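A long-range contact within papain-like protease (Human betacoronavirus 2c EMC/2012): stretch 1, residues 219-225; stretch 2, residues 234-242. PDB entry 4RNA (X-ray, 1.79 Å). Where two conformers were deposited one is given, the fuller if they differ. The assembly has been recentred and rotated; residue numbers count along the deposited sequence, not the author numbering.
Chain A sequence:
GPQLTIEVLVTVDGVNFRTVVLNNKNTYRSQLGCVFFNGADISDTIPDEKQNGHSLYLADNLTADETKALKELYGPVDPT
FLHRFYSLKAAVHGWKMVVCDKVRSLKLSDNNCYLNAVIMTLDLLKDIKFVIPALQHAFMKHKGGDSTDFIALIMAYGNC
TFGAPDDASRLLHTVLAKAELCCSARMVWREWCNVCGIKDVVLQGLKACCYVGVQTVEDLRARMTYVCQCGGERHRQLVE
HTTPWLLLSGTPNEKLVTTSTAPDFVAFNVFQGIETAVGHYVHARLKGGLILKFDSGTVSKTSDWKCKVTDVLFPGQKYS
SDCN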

# COMPACT_ATOMS: atom_id res chain seq x y z
N ASP A 219 28.86 -9.47 -4.27
CA ASP A 219 28.37 -8.29 -5.04
C ASP A 219 28.15 -7.10 -4.17
O ASP A 219 28.50 -5.98 -4.56
CB ASP A 219 27.16 -8.60 -5.89
CG ASP A 219 27.49 -9.62 -6.99
OD1 ASP A 219 28.63 -9.52 -7.52
OD2 ASP A 219 26.66 -10.51 -7.34
N LEU A 220 27.65 -7.33 -2.96
CA LEU A 220 27.35 -6.22 -2.06
C LEU A 220 28.59 -5.46 -1.72
O LEU A 220 28.55 -4.22 -1.53
CB LEU A 220 26.69 -6.69 -0.76
CG LEU A 220 26.26 -5.63 0.20
CD1 LEU A 220 25.04 -4.81 -0.28
CD2 LEU A 220 26.07 -6.24 1.59
N ARG A 221 29.69 -6.19 -1.59
CA ARG A 221 30.95 -5.63 -1.06
C ARG A 221 31.89 -5.12 -2.17
O ARG A 221 32.96 -4.55 -1.92
CB ARG A 221 31.66 -6.72 -0.24
CG ARG A 221 30.99 -7.03 1.09
CD ARG A 221 31.65 -8.28 1.67
NE ARG A 221 31.11 -8.61 3.00
CZ ARG A 221 31.60 -9.54 3.83
NH1 ARG A 221 32.68 -10.24 3.50
NH2 ARG A 221 31.00 -9.77 4.99
N ALA A 222 31.51 -5.38 -3.40
CA ALA A 222 32.38 -4.98 -4.54
C ALA A 222 32.45 -3.45 -4.70
O ALA A 222 31.53 -2.73 -4.31
CB ALA A 222 31.88 -5.61 -5.85
N ARG A 223 33.49 -2.99 -5.40
CA ARG A 223 33.69 -1.57 -5.66
C ARG A 223 32.93 -1.20 -6.94
O ARG A 223 32.99 -1.92 -7.92
CB ARG A 223 35.20 -1.25 -5.82
CG ARG A 223 35.51 0.25 -5.97
CD ARG A 223 37.02 0.57 -6.14
NE ARG A 223 37.53 0.11 -7.44
CZ ARG A 223 38.49 -0.82 -7.60
NH1 ARG A 223 39.08 -1.35 -6.54
NH2 ARG A 223 38.87 -1.17 -8.81
N MET A 224 32.17 -0.09 -6.89
CA MET A 224 31.60 0.47 -8.13
C MET A 224 32.27 1.79 -8.40
O MET A 224 32.60 2.57 -7.44
CB MET A 224 30.08 0.70 -8.04
CG MET A 224 29.51 1.42 -9.29
SD MET A 224 27.76 1.87 -9.22
CE MET A 224 27.79 3.07 -7.88
N THR A 225 32.42 2.07 -9.69
CA THR A 225 33.14 3.25 -10.14
C THR A 225 32.36 3.96 -11.27
O THR A 225 31.83 3.35 -12.16
CB THR A 225 34.56 2.81 -10.64
OG1 THR A 225 35.33 2.27 -9.54
CG2 THR A 225 35.30 3.98 -11.36
N ARG A 234 35.04 8.24 -9.67
CA ARG A 234 34.36 8.32 -8.38
C ARG A 234 34.06 6.86 -8.03
O ARG A 234 33.69 6.12 -8.89
CB ARG A 234 33.00 8.99 -8.64
CG ARG A 234 32.76 10.24 -7.91
CD ARG A 234 31.30 10.60 -8.08
NE ARG A 234 30.72 10.30 -6.80
CZ ARG A 234 30.21 11.20 -5.94
NH1 ARG A 234 30.10 12.51 -6.24
NH2 ARG A 234 29.71 10.77 -4.78
N HIS A 235 34.22 6.46 -6.78
CA HIS A 235 33.92 5.07 -6.39
C HIS A 235 32.91 4.95 -5.27
O HIS A 235 32.76 5.84 -4.45
CB HIS A 235 35.20 4.40 -5.89
CG HIS A 235 36.35 4.55 -6.82
ND1 HIS A 235 36.50 3.77 -7.92
CD2 HIS A 235 37.41 5.46 -6.83
CE1 HIS A 235 37.63 4.12 -8.59
NE2 HIS A 235 38.18 5.18 -7.94
N ARG A 236 32.22 3.84 -5.19
CA ARG A 236 31.31 3.57 -4.07
C ARG A 236 31.64 2.17 -3.54
O ARG A 236 31.66 1.19 -4.35
CB ARG A 236 29.85 3.63 -4.60
CG ARG A 236 28.75 2.96 -3.77
CD ARG A 236 27.36 3.46 -4.21
NE ARG A 236 26.26 2.93 -3.39
CZ ARG A 236 25.84 3.44 -2.24
NH1 ARG A 236 26.38 4.56 -1.74
NH2 ARG A 236 24.83 2.85 -1.60
N GLN A 237 31.85 2.05 -2.25
CA GLN A 237 32.12 0.72 -1.70
C GLN A 237 31.65 0.55 -0.29
O GLN A 237 31.78 1.48 0.52
CB GLN A 237 33.64 0.37 -1.84
CG GLN A 237 34.04 -1.01 -1.37
CD GLN A 237 35.48 -1.34 -1.71
OE1 GLN A 237 36.04 -0.85 -2.72
NE2 GLN A 237 36.11 -2.12 -0.85
N LEU A 238 31.11 -0.63 0.03
CA LEU A 238 30.84 -0.99 1.43
C LEU A 238 32.15 -1.17 2.31
O LEU A 238 33.01 -1.99 2.00
CB LEU A 238 29.96 -2.27 1.45
CG LEU A 238 29.48 -2.73 2.84
CD1 LEU A 238 28.58 -1.71 3.58
CD2 LEU A 238 28.79 -4.09 2.66
N VAL A 239 32.33 -0.37 3.35
CA VAL A 239 33.55 -0.49 4.13
C VAL A 239 33.35 -1.11 5.55
O VAL A 239 34.30 -1.65 6.16
CB VAL A 239 34.31 0.84 4.22
CG1 VAL A 239 34.88 1.19 2.82
CG2 VAL A 239 33.39 1.94 4.75
N GLU A 240 32.13 -1.07 6.05
CA GLU A 240 31.88 -1.74 7.34
C GLU A 240 30.46 -2.26 7.38
O GLU A 240 29.52 -1.62 6.89
CB GLU A 240 32.15 -0.79 8.50
CG GLU A 240 32.40 -1.52 9.80
CD GLU A 240 31.62 -0.90 10.94
OE1 GLU A 240 30.67 -1.54 11.44
OE2 GLU A 240 31.94 0.26 11.30
N HIS A 241 30.30 -3.43 7.97
CA HIS A 241 29.00 -4.09 8.00
C HIS A 241 28.88 -4.97 9.22
O HIS A 241 29.60 -5.95 9.36
CB HIS A 241 28.77 -4.87 6.73
CG HIS A 241 27.32 -5.01 6.38
ND1 HIS A 241 26.87 -5.80 5.37
CD2 HIS A 241 26.19 -4.41 6.96
CE1 HIS A 241 25.52 -5.68 5.28
NE2 HIS A 241 25.10 -4.85 6.27
N THR A 242 27.94 -4.65 10.09
CA THR A 242 27.76 -5.48 11.26
C THR A 242 26.26 -5.66 11.53
O THR A 242 25.55 -4.68 11.79
CB THR A 242 28.53 -4.91 12.48
OG1 THR A 242 28.05 -5.60 13.64
CG2 THR A 242 28.23 -3.45 12.67
O HOH W 1 30.52 -2.24 -1.77
O HOH W 2 33.82 -3.91 0.39
O HOH W 3 28.56 -7.81 4.10

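The most unusual feature of this contact is a very short hydrogen bond between side chains, 2.5 Å from Thr225 OG1 to His235 ND1, in which either atom could be the donor. The two residues form a non-hydrogen-bonded antiparallel pair with side chains on the same face of the sheet; Thr225 CA lies 4.2 Å from His235 CA, and the m rotamer of Thr225 brings its hydroxyl to the edge of the His235 imidazole. The neighbouring pair supplies the backbone bonds: Met224 N donates to Arg236 O (2.9 Å, essentially linear) and Arg236 N to Met224 O (2.6 Å). On the face shared by Met224 and Arg236, Met224 is extended to its sulfur (chi1 and chi2 t), and a p chi3 places Met224 CE 3.7 Å from Arg236 CD, apolar carbon against the aliphatic part of the arginine.

Beyond this short ladder, where stretch 1 is turn and helix, water replaces direct pairing. Water 1 accepts from Leu238 N (2.5 Å) and donates to Leu220 O and Ala222 O (both 2.8 Å); water 2 donates to Arg221 O (2.5 Å) and Leu238 O (2.6 Å). Water 3 links Arg221 NE and His241 ND1, 2.9 Å from each. Buried leucines pack alongside, Leu220 CD2 lying 3.6 Å from Leu238 CD2. In all, 581 Å² is buried between the stretches.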